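Local coordinates for uncharacterized protein (Pyrococcus horikoshii, PDB 2P8T) that is of unknown function, joins a helix-turn-helix domain to an alpha/beta domain, and may bind ATP, possibly as part of an aminoacyl-tRNA ligase-like activity, at residues D19-V23 / L50-L54; L80-F84 / K187-I191; P96-I100 / A175-I180. The contacts are given in a common frame with arbitrary orientation. Numbering follows the deposited sequence.

Interaction 1. Residues D19-V23 / L50-L54; sequences DVLAV and LLRKL
Two helical segments, 19-23 and 50-54, cross steeply, with a signed angle of -71° between their axes and a wide closest approach of 11.3 Å. Both are regular alpha-helix, as the hydrogen bonds from Val23 N to Asp19 O (3.0 Å) and from Leu54 N to Leu50 O (2.9 Å) attest. At this spacing the backbones stay apart and branched aliphatic side chains fill the gap; the closest CA atoms are those of Val20 and Leu50, 7.4 Å apart. Leu50 (chi1 t, chi2 p) is the main projection. It enters the hollow formed by Asp19, Val20 and Val23, placing CD1 3.9 Å from Val20 CG2, CD2 3.6 Å from Val23 CG2, and the same CD2 4.0 Å from Asp19 O and 4.1 Å from Asp19 CB. In return Val23 (chi1 t), directed at the other helix, fits between Leu50, Leu51 and Leu54, its CG1 lying 3.6 Å from Leu54 CD1 and 4.4 Å from Leu51 CD2. The looser fit of Val20 CG1 to Leu54 CD2, 4.5 Å apart, completes the seam. The carboxylate of Asp19 takes no part here: it accepts a hydrogen bond from Thr16 N and forms a salt bridge with Lys177. Ile36 and Leu40 of helix 33-40 also pack on Val23, so three helices share one apolar core. Together with the hairpin of strands 60-62 and 67-69 that follows, this packing of the first helix against the third is consistent with a winged helix-turn-helix domain.

Interaction 2. Residues L80-F84 / K187-I191; sequences LLSMF and KKEEI
This contact lies at the junction of the helix-turn-helix domain and the alpha/beta domain, where residues 80-84, at the end region of helix 71-81, meet residues 187-191. Each backbone segment turns tightly: Met83 N donates a hydrogen bond to Leu80 O (3.0 Å), and Glu190 N donates one to Lys187 O (2.8 Å). CA atoms pair Leu80 with Ile191 at 7.8 Å and Met83 with Lys187 at 7.9 Å. No hydrogen bond links the segments. Among apolar contacts, Ile191 CD1 is the common point, 4.3 Å from Phe84 CE2 at the ring edge, 4.4 Å from Met83 SD and 4.5 Å from Leu80 CD2. The aliphatic part of Lys187 packs too, with CE 4.1 Å from Met83 CB, while its NZ is hydrogen-bonded to Asn104 O. Met83, chi1 p, extends along Glu190, its CE 3.7 Å from Glu190 O. Phe84, chi1 m, brings CE1 to 3.6 Å from Lys187 CG.

Interaction 3. Residues P96-I100 / A175-I180; sequences PGIAI and ALKSAI
Helix 172-187 packs on one face of the five-stranded antiparallel sheet, an alpha/beta layer arrangement, and here it runs nearly along strand 95-102: the segment axes cross at -30° and approach to 7.3 Å. Small alanines on the helix permit this closeness. At the start of segment 96-100, Pro96 O lies 3.6 Å from Ala175 CB. Gly97 follows, with its CA 3.8 Å from the same methyl and 5.2 Å from Ala175 CA, the nearest CA pair. Ile98 (chi1 m, chi2 m) points at the helix and sits among three residues: CG1 is 3.9 Å from Ala175 CB and 3.7 Å from Leu176 N, while CG2 is 4.1 Å from Leu176 CD1 and 3.7 Å from Ala179 CB. Ala99 faces away, touching Ile155 and Ile166. Extended backbone returns Ile100 to the helix side, where, with chi1 m and chi2 t, its CD1 meets Ala179 CB at 3.8 Å and Ile180 CG1 at 4.0 Å.

Overall arrangement
The three contacts follow the chain from the helix-turn-helix domain into the alpha/beta domain. Interaction 1 closes first, within the N-terminal helices; interaction 2 brings 80-84 to 187-191, and the whole of interaction 3 falls between those two segments in sequence. Their centres are about 16 to 17 Å apart, yet each pair touches. Helix 172-187 connects them: one side covers the sheet in interaction 3, while Ile180 packs on Leu21 and Ala22, and Lys177 NZ lies 2.9 Å from Asp19 OD1 in a salt bridge. Leu80 meets Leu21, and Phe84 meets Ile100. The two domains thus meet through apolar packing and a salt bridge, as well as through the chain that links them.

Interaction 1. Residues D19-V23 / L50-L54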
ATOM      1  N   ASP A  19       0.476   9.192  -1.568  1.00 23.90           N
ATOM      2  CA  ASP A  19       0.598   9.287  -3.017  1.00 24.35           C
ATOM      3  C   ASP A  19       2.038   9.001  -3.464  1.00 22.89           C
ATOM      4  O   ASP A  19       2.244   8.337  -4.469  1.00 23.42           O
ATOM      5  CB  ASP A  19       0.168  10.678  -3.525  1.00 25.27           C
ATOM      6  CG  ASP A  19      -1.293  10.993  -3.241  1.00 27.94           C
ATOM      7  OD1 ASP A  19      -2.176  10.114  -3.456  1.00 32.26           O
ATOM      8  OD2 ASP A  19      -1.559  12.137  -2.815  1.00 32.33           O
ATOM      9  N   VAL A  20       3.023   9.516  -2.732  1.00 22.13           N
ATOM     10  CA  VAL A  20       4.442   9.255  -3.041  1.00 21.67           C
ATOM     11  C   VAL A  20       4.658   7.751  -2.961  1.00 21.15           C
ATOM     12  O   VAL A  20       5.123   7.135  -3.933  1.00 21.04           O
ATOM     13  CB  VAL A  20       5.412   9.974  -2.077  1.00 21.58           C
ATOM     14  CG1 VAL A  20       6.892   9.621  -2.387  1.00 21.27           C
ATOM     15  CG2 VAL A  20       5.187  11.506  -2.093  1.00 21.62           C
ATOM     16  N   LEU A  21       4.262   7.152  -1.837  1.00 19.79           N
ATOM     17  CA  LEU A  21       4.449   5.697  -1.675  1.00 18.89           C
ATOM     18  C   LEU A  21       3.762   4.909  -2.786  1.00 18.95           C
ATOM     19  O   LEU A  21       4.359   3.992  -3.354  1.00 19.79           O
ATOM     20  CB  LEU A  21       4.006   5.211  -0.291  1.00 17.99           C
ATOM     21  CG  LEU A  21       4.783   5.741   0.922  1.00 18.84           C
ATOM     22  CD1 LEU A  21       4.005   5.580   2.216  1.00 18.88           C
ATOM     23  CD2 LEU A  21       6.149   5.084   1.002  1.00 18.27           C
ATOM     24  N   ALA A  22       2.521   5.288  -3.124  1.00 20.05           N
ATOM     25  CA  ALA A  22       1.779   4.647  -4.203  1.00 19.98           C
ATOM     26  C   ALA A  22       2.506   4.681  -5.542  1.00 20.95           C
ATOM     27  O   ALA A  22       2.564   3.664  -6.240  1.00 20.50           O
ATOM     28  CB  ALA A  22       0.368   5.239  -4.340  1.00 20.18           C
ATOM     29  N   VAL A  23       3.050   5.842  -5.908  1.00 21.15           N
ATOM     30  CA  VAL A  23       3.756   5.968  -7.187  1.00 21.50           C
ATOM     31  C   VAL A  23       4.951   5.007  -7.240  1.00 21.49           C
ATOM     32  O   VAL A  23       5.165   4.330  -8.236  1.00 21.68           O
ATOM     33  CB  VAL A  23       4.210   7.444  -7.457  1.00 21.46           C
ATOM     34  CG1 VAL A  23       5.286   7.500  -8.534  1.00 21.70           C
ATOM     35  CG2 VAL A  23       3.011   8.305  -7.812  1.00 22.39           C
ATOM     36  N   LEU A  50       3.899  16.086  -8.461  1.00 21.59           N
ATOM     37  CA  LEU A  50       4.494  14.918  -7.833  1.00 20.81           C
ATOM     38  C   LEU A  50       5.610  14.328  -8.700  1.00 20.40           C
ATOM     39  O   LEU A  50       6.707  14.117  -8.188  1.00 20.45           O
ATOM     40  CB  LEU A  50       3.415  13.870  -7.505  1.00 20.80           C
ATOM     41  CG  LEU A  50       3.887  12.501  -7.028  1.00 21.64           C
ATOM     42  CD1 LEU A  50       4.825  12.603  -5.852  1.00 22.49           C
ATOM     43  CD2 LEU A  50       2.647  11.663  -6.691  1.00 22.06           C
ATOM     44  N   LEU A  51       5.347  14.102  -9.989  1.00 20.10           N
ATOM     45  CA  LEU A  51       6.356  13.522 -10.904  1.00 20.35           C
ATOM     46  C   LEU A  51       7.546  14.454 -11.119  1.00 20.57           C
ATOM     47  O   LEU A  51       8.699  14.012 -11.204  1.00 19.49           O
ATOM     48  CB  LEU A  51       5.734  13.098 -12.234  1.00 21.54           C
ATOM     49  CG  LEU A  51       4.686  11.975 -12.186  1.00 22.30           C
ATOM     50  CD1 LEU A  51       4.194  11.670 -13.568  1.00 24.73           C
ATOM     51  CD2 LEU A  51       5.234  10.706 -11.545  1.00 24.02           C
ATOM     52  N   ARG A  52       7.277  15.759 -11.167  1.00 20.09           N
ATOM     53  CA  ARG A  52       8.378  16.712 -11.231  1.00 19.76           C
ATOM     54  C   ARG A  52       9.242  16.678  -9.984  1.00 18.90           C
ATOM     55  O   ARG A  52      10.463  16.682 -10.090  1.00 17.03           O
ATOM     56  CB  ARG A  52       7.907  18.125 -11.573  1.00 20.86           C
ATOM     57  CG  ARG A  52       7.981  18.453 -13.064  1.00 24.79           C
ATOM     58  CD  ARG A  52       7.981  17.195 -13.936  1.00 35.16           C
ATOM     59  NE  ARG A  52       7.241  17.349 -15.185  1.00 39.82           N
ATOM     60  CZ  ARG A  52       6.041  16.818 -15.403  1.00 41.42           C
ATOM     61  NH1 ARG A  52       5.448  16.111 -14.448  1.00 38.92           N
ATOM     62  NH2 ARG A  52       5.440  17.003 -16.573  1.00 41.88           N
ATOM     63  N   LYS A  53       8.633  16.616  -8.796  1.00 17.80           N
ATOM     64  CA  LYS A  53       9.444  16.536  -7.591  1.00 17.17           C
ATOM     65  C   LYS A  53      10.270  15.259  -7.601  1.00 16.91           C
ATOM     66  O   LYS A  53      11.452  15.293  -7.283  1.00 16.32           O
ATOM     67  CB  LYS A  53       8.593  16.602  -6.310  1.00 17.58           C
ATOM     68  CG  LYS A  53       9.426  16.761  -5.042  1.00 18.70           C
ATOM     69  CD  LYS A  53      10.041  18.152  -4.947  1.00 24.15           C
ATOM     70  CE  LYS A  53      10.815  18.309  -3.646  1.00 26.74           C
ATOM     71  NZ  LYS A  53      11.346  19.701  -3.562  1.00 29.16           N
ATOM     72  N   LEU A  54       9.641  14.144  -7.972  1.00 16.72           N
ATOM     73  CA  LEU A  54      10.387  12.875  -8.068  1.00 17.14           C
ATOM     74  C   LEU A  54      11.544  12.990  -9.058  1.00 16.85           C
ATOM     75  O   LEU A  54      12.649  12.531  -8.760  1.00 17.92           O
ATOM     76  CB  LEU A  54       9.459  11.719  -8.434  1.00 16.57           C
ATOM     77  CG  LEU A  54       8.467  11.333  -7.343  1.00 18.47           C
ATOM     78  CD1 LEU A  54       7.504  10.329  -7.905  1.00 19.37           C
ATOM     79  CD2 LEU A  54       9.169  10.769  -6.093  1.00 18.21           C
TER

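Interaction 2. Residues L80-F84 / K187-I191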
ATOM      1  N   LEU A  80      11.402  -0.425   0.560  1.00 22.84           N
ATOM      2  CA  LEU A  80       9.964  -0.555   0.863  1.00 22.84           C
ATOM      3  C   LEU A  80       9.515  -2.004   0.886  1.00 23.00           C
ATOM      4  O   LEU A  80       8.753  -2.415   1.773  1.00 22.79           O
ATOM      5  CB  LEU A  80       9.094   0.226  -0.131  1.00 23.11           C
ATOM      6  CG  LEU A  80       9.067   1.742   0.053  1.00 24.29           C
ATOM      7  CD1 LEU A  80       8.231   2.382  -1.064  1.00 23.11           C
ATOM      8  CD2 LEU A  80       8.485   2.114   1.429  1.00 23.62           C
ATOM      9  N   LEU A  81      10.028  -2.781  -0.063  1.00 23.18           N
ATOM     10  CA  LEU A  81       9.685  -4.191  -0.164  1.00 24.39           C
ATOM     11  C   LEU A  81      10.334  -5.046   0.912  1.00 24.53           C
ATOM     12  O   LEU A  81       9.957  -6.209   1.088  1.00 25.60           O
ATOM     13  CB  LEU A  81      10.023  -4.726  -1.541  1.00 24.32           C
ATOM     14  CG  LEU A  81       9.043  -4.380  -2.645  1.00 25.98           C
ATOM     15  CD1 LEU A  81       9.622  -4.911  -3.932  1.00 28.99           C
ATOM     16  CD2 LEU A  81       7.655  -4.965  -2.387  1.00 28.31           C
ATOM     17  N   SER A  82      11.299  -4.487   1.637  1.00 24.67           N
ATOM     18  CA  SER A  82      11.818  -5.144   2.845  1.00 25.05           C
ATOM     19  C   SER A  82      10.846  -5.058   4.029  1.00 24.92           C
ATOM     20  O   SER A  82      10.943  -5.860   4.958  1.00 25.47           O
ATOM     21  CB  SER A  82      13.200  -4.600   3.257  1.00 26.10           C
ATOM     22  OG  SER A  82      13.122  -3.354   3.952  1.00 26.77           O
ATOM     23  N   MET A  83       9.928  -4.093   4.009  1.00 23.45           N
ATOM     24  CA  MET A  83       9.007  -3.902   5.131  1.00 23.20           C
ATOM     25  C   MET A  83       7.538  -4.176   4.782  1.00 22.72           C
ATOM     26  O   MET A  83       6.688  -4.274   5.673  1.00 22.35           O
ATOM     27  CB  MET A  83       9.210  -2.526   5.816  1.00 23.50           C
ATOM     28  CG  MET A  83       8.945  -1.235   5.007  1.00 25.17           C
ATOM     29  SD  MET A  83       9.552   0.333   5.810  1.00 23.90           S
ATOM     30  CE  MET A  83      11.281   0.204   5.399  1.00 29.02           C
ATOM     31  N   PHE A  84       7.272  -4.284   3.479  1.00 21.61           N
ATOM     32  CA  PHE A  84       5.941  -4.539   2.918  1.00 21.54           C
ATOM     33  C   PHE A  84       6.015  -5.579   1.815  1.00 22.16           C
ATOM     34  O   PHE A  84       7.056  -5.763   1.176  1.00 22.45           O
ATOM     35  CB  PHE A  84       5.346  -3.266   2.298  1.00 21.04           C
ATOM     36  CG  PHE A  84       5.313  -2.090   3.227  1.00 20.68           C
ATOM     37  CD1 PHE A  84       4.579  -2.138   4.412  1.00 19.30           C
ATOM     38  CD2 PHE A  84       6.018  -0.931   2.914  1.00 20.65           C
ATOM     39  CE1 PHE A  84       4.554  -1.060   5.275  1.00 17.34           C
ATOM     40  CE2 PHE A  84       5.980   0.161   3.746  1.00 19.34           C
ATOM     41  CZ  PHE A  84       5.256   0.097   4.944  1.00 19.54           C
ATOM     42  N   LYS A 187       4.346   1.689   9.951  1.00 22.97           N
ATOM     43  CA  LYS A 187       5.783   1.744   9.658  1.00 23.75           C
ATOM     44  C   LYS A 187       6.357   3.173   9.575  1.00 24.80           C
ATOM     45  O   LYS A 187       7.457   3.380   9.039  1.00 24.03           O
ATOM     46  CB  LYS A 187       6.074   0.973   8.369  1.00 23.22           C
ATOM     47  CG  LYS A 187       6.010  -0.535   8.538  1.00 24.40           C
ATOM     48  CD  LYS A 187       7.019  -1.002   9.610  1.00 26.73           C
ATOM     49  CE  LYS A 187       7.282  -2.481   9.490  1.00 28.21           C
ATOM     50  NZ  LYS A 187       8.407  -2.938  10.367  1.00 30.60           N
ATOM     51  N   LYS A 188       5.597   4.128  10.120  1.00 26.45           N
ATOM     52  CA  LYS A 188       5.902   5.569  10.094  1.00 28.85           C
ATOM     53  C   LYS A 188       7.363   5.880  10.443  1.00 29.64           C
ATOM     54  O   LYS A 188       8.033   6.648   9.746  1.00 30.21           O
ATOM     55  CB  LYS A 188       4.954   6.282  11.084  1.00 28.60           C
ATOM     56  CG  LYS A 188       5.008   7.823  11.122  1.00 30.39           C
ATOM     57  CD  LYS A 188       4.147   8.400  12.270  1.00 29.44           C
ATOM     58  CE  LYS A 188       4.767   8.202  13.666  1.00 32.73           C
ATOM     59  NZ  LYS A 188       4.258   9.212  14.693  1.00 32.28           N
ATOM     60  N   GLU A 189       7.849   5.281  11.524  1.00 31.52           N
ATOM     61  CA  GLU A 189       9.197   5.556  12.019  1.00 32.21           C
ATOM     62  C   GLU A 189      10.282   4.920  11.146  1.00 31.76           C
ATOM     63  O   GLU A 189      11.461   5.246  11.279  1.00 32.07           O
ATOM     64  CB  GLU A 189       9.329   5.108  13.484  1.00 32.48           C
ATOM     65  CG  GLU A 189       8.343   5.837  14.447  1.00 34.48           C
ATOM     66  CD  GLU A 189       8.387   5.310  15.880  1.00 34.77           C
ATOM     67  OE1 GLU A 189       9.306   5.708  16.631  1.00 38.61           O
ATOM     68  OE2 GLU A 189       7.494   4.523  16.263  1.00 38.94           O
ATOM     69  N   GLU A 190       9.892   4.010  10.258  1.00 30.55           N
ATOM     70  CA  GLU A 190      10.868   3.283   9.458  1.00 30.34           C
ATOM     71  C   GLU A 190      10.946   3.753   8.011  1.00 28.98           C
ATOM     72  O   GLU A 190      11.844   3.338   7.280  1.00 29.63           O
ATOM     73  CB  GLU A 190      10.598   1.771   9.508  1.00 30.93           C
ATOM     74  CG  GLU A 190      10.365   1.192  10.926  1.00 33.91           C
ATOM     75  CD  GLU A 190      11.491   1.471  11.890  1.00 39.58           C
ATOM     76  OE1 GLU A 190      12.668   1.280  11.498  1.00 41.87           O
ATOM     77  OE2 GLU A 190      11.193   1.871  13.047  1.00 41.73           O
ATOM     78  N   ILE A 191       9.993   4.588   7.598  1.00 27.90           N
ATOM     79  CA  ILE A 191       9.954   5.140   6.244  1.00 27.10           C
ATOM     80  C   ILE A 191      11.183   6.034   6.047  1.00 27.22           C
ATOM     81  O   ILE A 191      11.445   6.897   6.885  1.00 27.15           O
ATOM     82  CB  ILE A 191       8.672   5.995   5.999  1.00 26.86           C
ATOM     83  CG1 ILE A 191       7.373   5.179   6.209  1.00 26.88           C
ATOM     84  CG2 ILE A 191       8.691   6.630   4.611  1.00 26.59           C
ATOM     85  CD1 ILE A 191       7.177   4.008   5.242  1.00 22.76           C
TER

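Interaction 3. Residues P96-I100 / A175-I180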
ATOM      1  N   PRO A  96     -13.599  -3.692  -5.153  1.00 26.03           N
ATOM      2  CA  PRO A  96     -12.140  -3.838  -5.324  1.00 24.77           C
ATOM      3  C   PRO A  96     -11.402  -3.614  -4.014  1.00 23.58           C
ATOM      4  O   PRO A  96     -11.733  -2.697  -3.276  1.00 22.75           O
ATOM      5  CB  PRO A  96     -11.775  -2.742  -6.339  1.00 25.08           C
ATOM      6  CG  PRO A  96     -12.932  -1.781  -6.326  1.00 25.88           C
ATOM      7  CD  PRO A  96     -14.144  -2.565  -5.940  1.00 25.96           C
ATOM      8  N   GLY A  97     -10.392  -4.441  -3.754  1.00 22.44           N
ATOM      9  CA  GLY A  97      -9.592  -4.330  -2.552  1.00 21.76           C
ATOM     10  C   GLY A  97      -8.100  -4.446  -2.805  1.00 20.83           C
ATOM     11  O   GLY A  97      -7.666  -4.762  -3.919  1.00 20.65           O
ATOM     12  N   ILE A  98      -7.317  -4.215  -1.752  1.00 19.91           N
ATOM     13  CA  ILE A  98      -5.868  -4.320  -1.817  1.00 18.81           C
ATOM     14  C   ILE A  98      -5.376  -4.966  -0.512  1.00 18.83           C
ATOM     15  O   ILE A  98      -5.849  -4.626   0.567  1.00 18.38           O
ATOM     16  CB  ILE A  98      -5.220  -2.911  -1.998  1.00 19.01           C
ATOM     17  CG1 ILE A  98      -5.437  -2.390  -3.422  1.00 18.85           C
ATOM     18  CG2 ILE A  98      -3.722  -2.921  -1.622  1.00 18.82           C
ATOM     19  CD1 ILE A  98      -4.474  -3.016  -4.450  1.00 17.76           C
ATOM     20  N   ALA A  99      -4.456  -5.915  -0.631  1.00 17.68           N
ATOM     21  CA  ALA A  99      -3.832  -6.515   0.525  1.00 17.76           C
ATOM     22  C   ALA A  99      -2.354  -6.139   0.515  1.00 16.98           C
ATOM     23  O   ALA A  99      -1.700  -6.183  -0.547  1.00 16.37           O
ATOM     24  CB  ALA A  99      -4.000  -8.050   0.517  1.00 18.03           C
ATOM     25  N   ILE A 100      -1.871  -5.716   1.680  1.00 16.83           N
ATOM     26  CA  ILE A 100      -0.451  -5.445   1.903  1.00 16.74           C
ATOM     27  C   ILE A 100      -0.002  -6.122   3.203  1.00 16.89           C
ATOM     28  O   ILE A 100      -0.584  -5.911   4.272  1.00 17.35           O
ATOM     29  CB  ILE A 100      -0.138  -3.912   1.968  1.00 16.28           C
ATOM     30  CG1 ILE A 100      -0.689  -3.177   0.738  1.00 16.39           C
ATOM     31  CG2 ILE A 100       1.370  -3.679   2.163  1.00 16.75           C
ATOM     32  CD1 ILE A 100      -0.490  -1.633   0.764  1.00 17.15           C
ATOM     33  N   ALA A 175      -8.990   1.898  -2.615  1.00 20.35           N
ATOM     34  CA  ALA A 175      -8.460   0.728  -1.874  1.00 19.81           C
ATOM     35  C   ALA A 175      -6.939   0.822  -1.709  1.00 19.63           C
ATOM     36  O   ALA A 175      -6.393   0.542  -0.636  1.00 19.28           O
ATOM     37  CB  ALA A 175      -8.847  -0.599  -2.577  1.00 19.87           C
ATOM     38  N   LEU A 176      -6.252   1.192  -2.786  1.00 19.49           N
ATOM     39  CA  LEU A 176      -4.795   1.289  -2.745  1.00 19.53           C
ATOM     40  C   LEU A 176      -4.350   2.365  -1.768  1.00 19.54           C
ATOM     41  O   LEU A 176      -3.492   2.118  -0.914  1.00 18.77           O
ATOM     42  CB  LEU A 176      -4.208   1.565  -4.133  1.00 19.42           C
ATOM     43  CG  LEU A 176      -2.666   1.595  -4.170  1.00 20.19           C
ATOM     44  CD1 LEU A 176      -2.043   0.352  -3.541  1.00 18.85           C
ATOM     45  CD2 LEU A 176      -2.181   1.779  -5.608  1.00 20.63           C
ATOM     46  N   LYS A 177      -4.935   3.553  -1.905  1.00 19.31           N
ATOM     47  CA  LYS A 177      -4.578   4.702  -1.071  1.00 21.59           C
ATOM     48  C   LYS A 177      -4.830   4.430   0.413  1.00 19.83           C
ATOM     49  O   LYS A 177      -3.984   4.734   1.264  1.00 19.57           O
ATOM     50  CB  LYS A 177      -5.350   5.953  -1.546  1.00 22.45           C
ATOM     51  CG  LYS A 177      -4.791   7.315  -1.058  1.00 25.97           C
ATOM     52  CD  LYS A 177      -5.292   8.478  -1.953  1.00 26.07           C
ATOM     53  CE  LYS A 177      -5.191   9.852  -1.267  1.00 28.70           C
ATOM     54  NZ  LYS A 177      -3.754  10.265  -1.006  1.00 32.28           N
ATOM     55  N   SER A 178      -5.983   3.845   0.723  1.00 18.42           N
ATOM     56  CA  SER A 178      -6.323   3.570   2.115  1.00 17.52           C
ATOM     57  C   SER A 178      -5.433   2.472   2.707  1.00 17.05           C
ATOM     58  O   SER A 178      -5.023   2.566   3.873  1.00 16.26           O
ATOM     59  CB  SER A 178      -7.807   3.212   2.268  1.00 17.24           C
ATOM     60  OG  SER A 178      -8.183   2.089   1.473  1.00 18.96           O
ATOM     61  N   ALA A 179      -5.127   1.444   1.916  1.00 16.10           N
ATOM     62  CA  ALA A 179      -4.205   0.383   2.397  1.00 16.15           C
ATOM     63  C   ALA A 179      -2.812   0.970   2.691  1.00 16.01           C
ATOM     64  O   ALA A 179      -2.200   0.663   3.722  1.00 16.14           O
ATOM     65  CB  ALA A 179      -4.125  -0.762   1.372  1.00 15.28           C
ATOM     66  N   ILE A 180      -2.321   1.828   1.795  1.00 16.32           N
ATOM     67  CA  ILE A 180      -1.029   2.483   1.999  1.00 16.59           C
ATOM     68  C   ILE A 180      -1.078   3.387   3.234  1.00 16.63           C
ATOM     69  O   ILE A 180      -0.134   3.441   4.005  1.00 15.29           O
ATOM     70  CB  ILE A 180      -0.542   3.219   0.721  1.00 16.98           C
ATOM     71  CG1 ILE A 180      -0.237   2.185  -0.363  1.00 16.68           C
ATOM     72  CG2 ILE A 180       0.731   4.068   1.029  1.00 16.27           C
ATOM     73  CD1 ILE A 180       0.039   2.753  -1.745  1.00 18.30           C
TER